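Local coordinates for putative polyketide synthase (Brevibacillus brevis, PDB 6HP2), which forms the O-methyltransferase domain of a trans-AT polyketide synthase, probably acting in bacillaene biosynthesis, and is bound here to S-adenosyl-L-homocysteine, the demethylated by-product of the methyl donor, at residues A[46-51]-A[74-79]; A[83-88]-A[332-337]. All coordinates share one frame; numbering follows the deposited sequence.

Contact 1 (A[46-51]-A[74-79]); sequences TVCPFE and EMVREK
Lys79, on helix 70-88, lies against Cys48, Pro49 and Phe50 of the N-terminal loop with the carbon part of its side chain, and it gives up more surface to the contact than any other residue. Its CB meets Cys48 CB at 3.9 Å, where the two backbones also come nearest. From there CB, CG and CD each come within 3.8 Å of the carbonyl oxygen of Pro49, with Lys79 CB to Pro49 O at 3.7 Å. Phe50 crosses this chain at about a right angle, and its CE1 reaches Lys79 CG at 4.0 Å in an oblique approach. The lysine bends at chi2 (-63°) and again at chi4, so its methylenes supply the contact while NZ is carried away from it; Glu51 OE2, in a poorly ordered side chain, is 6.4 Å from Lys79 NZ, not in contact.

Cys48 adds the second foothold. With SG set between the backbone N and the carbonyl carbon (chi1 69°), the sulphur rests on Val76 CG1 at 3.8 Å, one helical turn before Lys79, and touches Lys79 CB as well. Pro49 brings its ring to the helix backbone instead, CD lying 3.5 Å from Lys79 O.

Met59 of helix 59-64 covers Cys48, Phe50 and Val76, while the Phe50 ring packs edge-to-face with Phe57. Elsewhere on the loop, Val47 and Phe50 touch helix 242-249. One polar anchor beside this packing is Thr46 O, which accepts from Gln80 NE2.

This is loop-on-helix packing: an irregular N-terminal segment laid over the helix that precedes the first strand of the Rossmann-like methyltransferase sheet, just beyond Thr46, which lines the S-adenosyl-L-homocysteine pocket.

Contact 2 (A[83-88]-A[332-337]); sequences MRQVLF and PKQQTR. With SAH (S-adenosyl-L-homocysteine), chain B.
Arg84 and Gln85, neighbours near the C-terminal end of helix 70-88, meet Pro332 of the C-terminal tail at the edge of the S-adenosyl-L-homocysteine pocket, where Arg84 is a binding residue. Pro332, which follows a cis peptide bond, sets its ring against both side chains. Its CD stands 3.7 Å from Arg84 CB and 3.6 Å from Gln85 CG, so the ring covers the roots of the two residues while their polar ends go separate ways.

Gln85 makes the direct polar link. Its CG is anti to the carbonyl carbon (chi1 -68°) and the chain beyond is extended, carrying the amide out to the tail backbone. There NE2 donates to Pro332 O at 3.0 Å, with an N-H...O angle of 164°. The acceptor lies almost in the glutamine amide plane, whereas the donor sits above the carbonyl plane of Pro332. At the other end of the same amide, Gln85 OE1 accepts a hydrogen bond from a water at 2.7 Å; that water accepts in turn from Gln334 NE2 at 2.8 Å. The two amides stand 83° apart, and Gln334 NE2 is also bonded to Glu78 O on the helix.

Arg84 takes a different course, extended from CG to NE, toward the ligand. Its guanidinium presents an edge to the ligand carboxylate, though the modelled approach of NH2 to OXT is too short to be trusted in detail. Asp109 forms a salt bridge with NE, and Tyr44 touches the side chain.

Both ends of the Gln85 amide are thus engaged, which fixes its rotation and ties the tail to the helix. A cationic group facing the amino acid carboxylate should be electrostatically favourable, and Asp109, paired with NE, probably steadies the guanidinium and may offset part of its charge.

Both contacts use helix 70-88, contact 1 in its first half and contact 2 near its C-terminal end, with centres 11 Å apart. One lays the N-terminal loop on the helix, the other the C-terminal tail, so the two chain ends share a support. Contact 1 is largely buried and rests on carbon and sulphur packing; contact 2, also buried at its heart, runs out to exposed tail residues and adds amide and water hydrogen bonds to the packing of a proline ring. They touch directly: Val47 O lies 3.3 Å from Met83 CE, and a weak hydrogen bond joins Thr46 OG1 to Arg84 NH1, linking two residues of the ligand pocket.

Contact 1 (A[46-51]-A[74-79])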
ATOM      1  N   THR A  46      -1.681  -7.721  -0.352  1.00 36.79           N
ATOM      2  CA  THR A  46      -2.690  -6.692  -0.641  1.00 39.99           C
ATOM      3  C   THR A  46      -3.707  -7.194  -1.667  1.00 31.54           C
ATOM      4  O   THR A  46      -3.464  -8.156  -2.399  1.00 35.79           O
ATOM      5  CB  THR A  46      -2.005  -5.446  -1.215  1.00 36.33           C
ATOM      6  OG1 THR A  46      -1.334  -5.828  -2.424  1.00 37.06           O
ATOM      7  CG2 THR A  46      -0.950  -4.907  -0.226  1.00 45.24           C
ATOM      8  N   VAL A  47      -4.832  -6.509  -1.754  1.00 26.09           N
ATOM      9  CA  VAL A  47      -5.771  -6.736  -2.841  1.00 28.99           C
ATOM     10  C   VAL A  47      -5.171  -6.109  -4.093  1.00 35.20           C
ATOM     11  O   VAL A  47      -4.049  -5.592  -4.066  1.00 40.77           O
ATOM     12  CB  VAL A  47      -7.149  -6.162  -2.467  1.00 31.36           C
ATOM     13  CG1 VAL A  47      -7.672  -6.918  -1.253  1.00 42.30           C
ATOM     14  CG2 VAL A  47      -7.019  -4.660  -2.171  1.00 33.95           C
ATOM     15  N   CYS A  48      -5.881  -6.202  -5.203  1.00 30.20           N
ATOM     16  CA  CYS A  48      -5.341  -5.845  -6.506  1.00 33.67           C
ATOM     17  C   CYS A  48      -6.499  -5.382  -7.364  1.00 25.76           C
ATOM     18  O   CYS A  48      -7.648  -5.778  -7.131  1.00 28.67           O
ATOM     19  CB  CYS A  48      -4.626  -7.034  -7.177  1.00 38.87           C
ATOM     20  SG  CYS A  48      -5.700  -8.422  -7.715  1.00 44.80           S
ATOM     21  N   PRO A  49      -6.230  -4.545  -8.378  1.00 26.96           N
ATOM     22  CA  PRO A  49      -7.299  -3.997  -9.210  1.00 22.47           C
ATOM     23  C   PRO A  49      -7.622  -4.754 -10.499  1.00 30.29           C
ATOM     24  O   PRO A  49      -6.696  -5.030 -11.251  1.00 32.42           O
ATOM     25  CB  PRO A  49      -6.702  -2.663  -9.633  1.00 22.81           C
ATOM     26  CG  PRO A  49      -5.285  -3.013  -9.869  1.00 26.16           C
ATOM     27  CD  PRO A  49      -4.952  -3.895  -8.700  1.00 23.26           C
ATOM     28  N   PHE A  50      -8.878  -5.161 -10.713  1.00 25.58           N
ATOM     29  CA  PHE A  50      -9.335  -5.764 -11.965  1.00 24.22           C
ATOM     30  C   PHE A  50     -10.027  -4.679 -12.784  1.00 33.38           C
ATOM     31  O   PHE A  50     -10.887  -3.983 -12.255  1.00 30.58           O
ATOM     32  CB  PHE A  50     -10.322  -6.879 -11.730  1.00 25.60           C
ATOM     33  CG  PHE A  50      -9.686  -8.232 -11.416  1.00 24.33           C
ATOM     34  CD1 PHE A  50      -8.376  -8.329 -11.057  1.00 31.60           C
ATOM     35  CD2 PHE A  50     -10.439  -9.392 -11.451  1.00 31.57           C
ATOM     36  CE1 PHE A  50      -7.800  -9.554 -10.784  1.00 35.55           C
ATOM     37  CE2 PHE A  50      -9.881 -10.594 -11.142  1.00 35.44           C
ATOM     38  CZ  PHE A  50      -8.537 -10.673 -10.816  1.00 35.44           C
ATOM     39  N   GLU A  51      -9.705  -4.576 -14.078  1.00 31.59           N
ATOM     40  CA  GLU A  51     -10.387  -3.606 -14.960  1.00 34.19           C
ATOM     41  C   GLU A  51     -11.864  -3.928 -15.100  1.00 36.15           C
ATOM     42  O   GLU A  51     -12.706  -3.018 -15.238  1.00 30.09           O
ATOM     43  CB  GLU A  51      -9.729  -3.580 -16.334  1.00 72.10           C
ATOM     44  CG  GLU A  51      -8.282  -3.045 -16.322  1.00121.83           C
ATOM     45  CD  GLU A  51      -7.691  -2.908 -17.725  1.00146.90           C
ATOM     46  OE1 GLU A  51      -8.412  -3.166 -18.717  1.00156.03           O
ATOM     47  OE2 GLU A  51      -6.501  -2.544 -17.830  1.00151.91           O
ATOM     48  N   GLU A  74      -0.925 -16.319 -10.606  1.00 32.54           N
ATOM     49  CA  GLU A  74      -0.062 -15.494 -11.449  1.00 30.79           C
ATOM     50  C   GLU A  74      -0.829 -14.317 -12.037  1.00 25.75           C
ATOM     51  O   GLU A  74      -0.267 -13.225 -12.188  1.00 28.43           O
ATOM     52  CB  GLU A  74       0.565 -16.359 -12.553  1.00 37.27           C
ATOM     53  CG  GLU A  74       1.553 -15.714 -13.459  1.00 91.66           C
ATOM     54  CD  GLU A  74       1.946 -16.640 -14.624  1.00132.04           C
ATOM     55  OE1 GLU A  74       1.731 -16.259 -15.798  1.00150.55           O
ATOM     56  OE2 GLU A  74       2.455 -17.757 -14.363  1.00148.33           O
ATOM     57  N   MET A  75      -2.101 -14.512 -12.380  1.00 29.20           N
ATOM     58  CA  MET A  75      -2.916 -13.404 -12.894  1.00 28.55           C
ATOM     59  C   MET A  75      -3.053 -12.324 -11.840  1.00 25.35           C
ATOM     60  O   MET A  75      -2.999 -11.117 -12.129  1.00 29.88           O
ATOM     61  CB  MET A  75      -4.319 -13.869 -13.308  1.00 33.86           C
ATOM     62  CG  MET A  75      -4.432 -14.555 -14.623  1.00 45.26           C
ATOM     63  SD  MET A  75      -6.066 -15.382 -14.777  1.00 44.21           S
ATOM     64  CE  MET A  75      -7.132 -14.010 -14.770  1.00 35.32           C
ATOM     65  N   VAL A  76      -3.268 -12.752 -10.608  1.00 23.98           N
ATOM     66  CA  VAL A  76      -3.418 -11.840  -9.480  1.00 25.57           C
ATOM     67  C   VAL A  76      -2.134 -11.087  -9.266  1.00 26.22           C
ATOM     68  O   VAL A  76      -2.127  -9.857  -9.116  1.00 29.04           O
ATOM     69  CB  VAL A  76      -3.846 -12.608  -8.207  1.00 24.92           C
ATOM     70  CG1 VAL A  76      -3.842 -11.699  -7.016  1.00 35.51           C
ATOM     71  CG2 VAL A  76      -5.268 -13.194  -8.450  1.00 29.12           C
ATOM     72  N   ARG A  77      -1.022 -11.809  -9.314  1.00 30.23           N
ATOM     73  CA  ARG A  77       0.272 -11.187  -9.085  1.00 27.02           C
ATOM     74  C   ARG A  77       0.551 -10.084 -10.096  1.00 23.86           C
ATOM     75  O   ARG A  77       1.108  -9.041  -9.754  1.00 23.25           O
ATOM     76  CB  ARG A  77       1.351 -12.232  -9.152  1.00 29.18           C
ATOM     77  CG  ARG A  77       2.717 -11.706  -8.639  1.00 37.83           C
ATOM     78  CD  ARG A  77       3.782 -12.807  -8.756  1.00 67.16           C
ATOM     79  NE  ARG A  77       4.941 -12.550  -7.903  1.00123.31           N
ATOM     80  CZ  ARG A  77       5.909 -11.679  -8.186  1.00121.35           C
ATOM     81  NH1 ARG A  77       5.862 -10.960  -9.300  1.00108.06           N
ATOM     82  NH2 ARG A  77       6.926 -11.521  -7.351  1.00117.67           N
ATOM     83  N   GLU A  78       0.215 -10.320 -11.355  1.00 21.42           N
ATOM     84  CA  GLU A  78       0.396  -9.289 -12.371  1.00 25.64           C
ATOM     85  C   GLU A  78      -0.364  -8.014 -12.038  1.00 22.64           C
ATOM     86  O   GLU A  78       0.099  -6.925 -12.369  1.00 25.14           O
ATOM     87  CB  GLU A  78      -0.035  -9.822 -13.756  1.00 28.43           C
ATOM     88  CG  GLU A  78       0.853 -10.922 -14.306  1.00 65.83           C
ATOM     89  CD  GLU A  78       0.354 -11.463 -15.642  1.00 90.39           C
ATOM     90  OE1 GLU A  78      -0.805 -11.185 -16.009  1.00 97.74           O
ATOM     91  OE2 GLU A  78       1.126 -12.163 -16.324  1.00100.92           O
ATOM     92  N   LYS A  79      -1.580  -8.129 -11.491  1.00 22.76           N
ATOM     93  CA  LYS A  79      -2.338  -6.952 -11.124  1.00 24.37           C
ATOM     94  C   LYS A  79      -1.769  -6.294  -9.896  1.00 26.41           C
ATOM     95  O   LYS A  79      -1.822  -5.067  -9.770  1.00 23.94           O
ATOM     96  CB  LYS A  79      -3.816  -7.330 -10.931  1.00 25.07           C
ATOM     97  CG  LYS A  79      -4.419  -7.967 -12.233  1.00 30.82           C
ATOM     98  CD  LYS A  79      -4.356  -6.900 -13.347  1.00 58.82           C
ATOM     99  CE  LYS A  79      -5.206  -7.302 -14.556  1.00 90.42           C
ATOM    100  NZ  LYS A  79      -4.475  -8.165 -15.511  1.00 97.45           N
TER

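Contact 2 (A[83-88]-A[332-337])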
ATOM      1  N   MET A  83      -0.552  -2.358 -10.131  1.00 25.94           N
ATOM      2  CA  MET A  83      -0.936  -1.300  -9.199  1.00 27.15           C
ATOM      3  C   MET A  83       0.272  -0.604  -8.596  1.00 26.31           C
ATOM      4  O   MET A  83       0.305   0.620  -8.466  1.00 22.62           O
ATOM      5  CB  MET A  83      -1.795  -1.863  -8.086  1.00 25.41           C
ATOM      6  CG  MET A  83      -2.242  -0.800  -7.086  1.00 29.47           C
ATOM      7  SD  MET A  83      -3.516  -1.433  -5.918  1.00 30.94           S
ATOM      8  CE  MET A  83      -2.671  -2.701  -5.023  1.00 30.92           C
ATOM      9  N   ARG A  84       1.255  -1.368  -8.168  1.00 23.96           N
ATOM     10  CA  ARG A  84       2.497  -0.774  -7.663  1.00 22.05           C
ATOM     11  C   ARG A  84       3.212   0.037  -8.734  1.00 23.51           C
ATOM     12  O   ARG A  84       3.806   1.073  -8.429  1.00 23.99           O
ATOM     13  CB  ARG A  84       3.387  -1.891  -7.120  1.00 21.64           C
ATOM     14  CG  ARG A  84       2.910  -2.399  -5.779  1.00 21.00           C
ATOM     15  CD  ARG A  84       3.702  -3.665  -5.373  1.00 30.57           C
ATOM     16  NE  ARG A  84       3.565  -3.930  -3.940  1.00 41.51           N
ATOM     17  CZ  ARG A  84       2.478  -4.466  -3.382  1.00 33.09           C
ATOM     18  NH1 ARG A  84       1.391  -4.760  -4.128  1.00 35.11           N
ATOM     19  NH2 ARG A  84       2.479  -4.672  -2.087  1.00 52.87           N
ATOM     20  N   GLN A  85       3.155  -0.401  -9.997  1.00 24.26           N
ATOM     21  CA  GLN A  85       3.772   0.388 -11.051  1.00 22.81           C
ATOM     22  C   GLN A  85       3.117   1.757 -11.151  1.00 20.84           C
ATOM     23  O   GLN A  85       3.797   2.774 -11.357  1.00 25.80           O
ATOM     24  CB  GLN A  85       3.690  -0.304 -12.422  1.00 27.50           C
ATOM     25  CG  GLN A  85       4.549  -1.595 -12.513  1.00 25.36           C
ATOM     26  CD  GLN A  85       4.341  -2.317 -13.805  1.00 27.09           C
ATOM     27  OE1 GLN A  85       3.274  -2.211 -14.400  1.00 30.34           O
ATOM     28  NE2 GLN A  85       5.350  -3.057 -14.260  1.00 26.16           N
ATOM     29  N   VAL A  86       1.793   1.804 -11.037  1.00 22.24           N
ATOM     30  CA  VAL A  86       1.105   3.101 -11.064  1.00 23.01           C
ATOM     31  C   VAL A  86       1.531   3.918  -9.860  1.00 22.60           C
ATOM     32  O   VAL A  86       1.736   5.110  -9.954  1.00 25.95           O
ATOM     33  CB  VAL A  86      -0.423   2.934 -11.132  1.00 22.57           C
ATOM     34  CG1 VAL A  86      -1.166   4.333 -11.090  1.00 24.59           C
ATOM     35  CG2 VAL A  86      -0.808   2.229 -12.487  1.00 24.28           C
ATOM     36  N   LEU A  87       1.707   3.286  -8.714  1.00 22.93           N
ATOM     37  CA  LEU A  87       2.080   4.060  -7.530  1.00 20.73           C
ATOM     38  C   LEU A  87       3.458   4.687  -7.700  1.00 23.78           C
ATOM     39  O   LEU A  87       3.684   5.836  -7.285  1.00 23.10           O
ATOM     40  CB  LEU A  87       2.091   3.139  -6.279  1.00 20.18           C
ATOM     41  CG  LEU A  87       2.476   3.775  -4.935  1.00 20.56           C
ATOM     42  CD1 LEU A  87       1.381   4.716  -4.490  1.00 24.03           C
ATOM     43  CD2 LEU A  87       2.691   2.639  -3.899  1.00 22.58           C
ATOM     44  N   PHE A  88       4.405   3.915  -8.253  1.00 22.16           N
ATOM     45  CA  PHE A  88       5.798   4.310  -8.327  1.00 21.01           C
ATOM     46  C   PHE A  88       6.178   5.085  -9.608  1.00 24.56           C
ATOM     47  O   PHE A  88       7.344   5.491  -9.751  1.00 26.30           O
ATOM     48  CB  PHE A  88       6.699   3.086  -8.183  1.00 23.53           C
ATOM     49  CG  PHE A  88       6.820   2.548  -6.730  1.00 24.67           C
ATOM     50  CD1 PHE A  88       7.671   3.137  -5.824  1.00 29.00           C
ATOM     51  CD2 PHE A  88       6.126   1.415  -6.336  1.00 23.51           C
ATOM     52  CE1 PHE A  88       7.805   2.683  -4.563  1.00 32.46           C
ATOM     53  CE2 PHE A  88       6.234   0.926  -5.057  1.00 23.84           C
ATOM     54  CZ  PHE A  88       7.078   1.561  -4.152  1.00 29.43           C
ATOM     55  N   PRO A 332       7.592  -1.848 -10.043  1.00 23.63           N
ATOM     56  CA  PRO A 332       8.415  -3.053 -10.245  1.00 24.44           C
ATOM     57  C   PRO A 332       8.405  -3.435 -11.705  1.00 41.94           C
ATOM     58  O   PRO A 332       7.770  -2.750 -12.482  1.00 32.41           O
ATOM     59  CB  PRO A 332       7.720  -4.136  -9.401  1.00 26.42           C
ATOM     60  CG  PRO A 332       6.576  -3.474  -8.682  1.00 29.61           C
ATOM     61  CD  PRO A 332       6.293  -2.167  -9.403  1.00 26.86           C
ATOM     62  N   LYS A 333       9.078  -4.522 -12.058  1.00 43.67           N
ATOM     63  CA  LYS A 333       8.981  -5.156 -13.367  1.00 63.64           C
ATOM     64  C   LYS A 333       8.080  -6.385 -13.270  1.00 63.85           C
ATOM     65  O   LYS A 333       8.008  -7.041 -12.228  1.00 38.25           O
ATOM     66  CB  LYS A 333      10.369  -5.567 -13.881  1.00 66.33           C
ATOM     67  CG  LYS A 333      11.418  -4.465 -13.806  1.00 72.54           C
ATOM     68  CD  LYS A 333      11.079  -3.262 -14.689  1.00 76.73           C
ATOM     69  CE  LYS A 333      12.117  -2.143 -14.541  1.00 71.15           C
ATOM     70  NZ  LYS A 333      12.081  -1.087 -15.623  1.00 51.24           N
ATOM     71  N   GLN A 334       7.391  -6.703 -14.358  1.00 69.63           N
ATOM     72  CA  GLN A 334       6.571  -7.908 -14.392  1.00 70.13           C
ATOM     73  C   GLN A 334       7.467  -9.121 -14.602  1.00 71.00           C
ATOM     74  O   GLN A 334       8.480  -9.037 -15.299  1.00 49.18           O
ATOM     75  CB  GLN A 334       5.531  -7.830 -15.507  1.00 56.75           C
ATOM     76  CG  GLN A 334       4.457  -6.794 -15.268  1.00 54.34           C
ATOM     77  CD  GLN A 334       3.345  -7.311 -14.356  1.00 40.84           C
ATOM     78  OE1 GLN A 334       3.435  -8.407 -13.756  1.00 40.38           O
ATOM     79  NE2 GLN A 334       2.318  -6.523 -14.216  1.00 30.42           N
ATOM     80  N   GLN A 335       7.103 -10.233 -13.970  1.00 75.01           N
ATOM     81  CA  GLN A 335       7.829 -11.485 -14.146  1.00 81.51           C
ATOM     82  C   GLN A 335       7.569 -12.048 -15.540  1.00 93.64           C
ATOM     83  O   GLN A 335       6.484 -11.894 -16.105  1.00 91.31           O
ATOM     84  CB  GLN A 335       7.406 -12.491 -13.073  1.00 87.10           C
ATOM     85  CG  GLN A 335       8.242 -13.749 -13.029  1.00121.47           C
ATOM     86  CD  GLN A 335       7.914 -14.632 -11.836  1.00138.44           C
ATOM     87  OE1 GLN A 335       7.061 -14.292 -11.010  1.00144.58           O
ATOM     88  NE2 GLN A 335       8.597 -15.774 -11.735  1.00140.97           N
ATOM     89  N   THR A 336       8.588 -12.695 -16.104  1.00120.62           N
ATOM     90  CA  THR A 336       8.508 -13.244 -17.453  1.00115.76           C
ATOM     91  C   THR A 336       9.111 -14.639 -17.469  1.00100.10           C
ATOM     92  O   THR A 336       9.989 -14.958 -16.661  1.00 98.47           O
ATOM     93  CB  THR A 336       9.235 -12.354 -18.473  1.00110.12           C
ATOM     94  OG1 THR A 336       8.968 -10.976 -18.180  1.00101.50           O
ATOM     95  CG2 THR A 336       8.774 -12.666 -19.889  1.00106.38           C
ATOM     96  N   ARG A 337       8.628 -15.468 -18.398  1.00 80.10           N
ATOM     97  CA  ARG A 337       9.094 -16.846 -18.526  1.00 76.15           C
ATOM     98  C   ARG A 337      10.327 -16.919 -19.408  1.00 86.92           C
ATOM     99  O   ARG A 337      10.384 -16.257 -20.442  1.00 83.52           O
ATOM    100  CB  ARG A 337       7.995 -17.738 -19.112  1.00 67.18           C
ATOM    101  CG  ARG A 337       6.784 -17.870 -18.225  1.00 72.32           C
ATOM    102  CD  ARG A 337       5.807 -18.906 -18.774  1.00 70.55           C
ATOM    103  NE  ARG A 337       4.726 -19.138 -17.834  1.00 64.55           N
ATOM    104  CZ  ARG A 337       3.599 -19.796 -18.125  1.00 58.28           C
ATOM    105  NH1 ARG A 337       3.385 -20.275 -19.330  1.00 53.04           N
ATOM    106  NH2 ARG A 337       2.663 -19.921 -17.213  1.00 46.96           N
TER
HETATM  107  N   SAH B2201       3.247  -3.582   2.363  1.00 29.00           N
HETATM  108  CA  SAH B2201       3.253  -5.042   2.337  1.00 32.79           C
HETATM  109  CB  SAH B2201       2.459  -5.639   3.491  1.00 27.51           C
HETATM  110  CG  SAH B2201       1.079  -5.048   3.720  1.00 27.77           C
HETATM  111  SD  SAH B2201       0.170  -5.989   4.982  1.00 30.64           S
HETATM  112  C   SAH B2201       2.704  -5.480   1.002  1.00 42.42           C
HETATM  113  O   SAH B2201       2.632  -6.677   0.720  1.00 32.30           O
HETATM  114  OXT SAH B2201       2.344  -4.631   0.193  1.00 42.69           O
HETATM  115  C5' SAH B2201       0.350  -4.807   6.338  1.00 30.88           C
HETATM  116  C4' SAH B2201       1.784  -4.730   6.855  1.00 29.67           C
HETATM  117  O4' SAH B2201       1.861  -3.661   7.825  1.00 31.28           O
HETATM  118  C3' SAH B2201       2.175  -6.009   7.667  1.00 28.14           C
HETATM  119  O3' SAH B2201       3.519  -6.305   7.256  1.00 26.61           O
HETATM  120  C2' SAH B2201       2.132  -5.607   9.140  1.00 27.70           C
HETATM  121  O2' SAH B2201       3.023  -6.290   9.971  1.00 27.74           O
HETATM  122  C1' SAH B2201       2.490  -4.109   9.018  1.00 29.59           C
HETATM  123  N9  SAH B2201       2.108  -3.262  10.145  1.00 26.86           N
HETATM  124  C8  SAH B2201       0.866  -3.067  10.678  1.00 26.91           C
HETATM  125  N7  SAH B2201       1.019  -2.251  11.725  1.00 22.86           N
HETATM  126  C5  SAH B2201       2.320  -1.884  11.820  1.00 25.52           C
HETATM  127  C6  SAH B2201       3.034  -1.076  12.695  1.00 24.69           C
HETATM  128  N6  SAH B2201       2.484  -0.379  13.689  1.00 24.22           N
HETATM  129  N1  SAH B2201       4.373  -0.905  12.493  1.00 24.10           N
HETATM  130  C2  SAH B2201       5.039  -1.602  11.502  1.00 22.21           C
HETATM  131  N3  SAH B2201       4.327  -2.423  10.666  1.00 23.52           N
HETATM  132  C4  SAH B2201       3.012  -2.590  10.854  1.00 22.96           C
HETATM  133  O   HOH W   1       2.056  -4.205 -15.847  1.00 53.59           O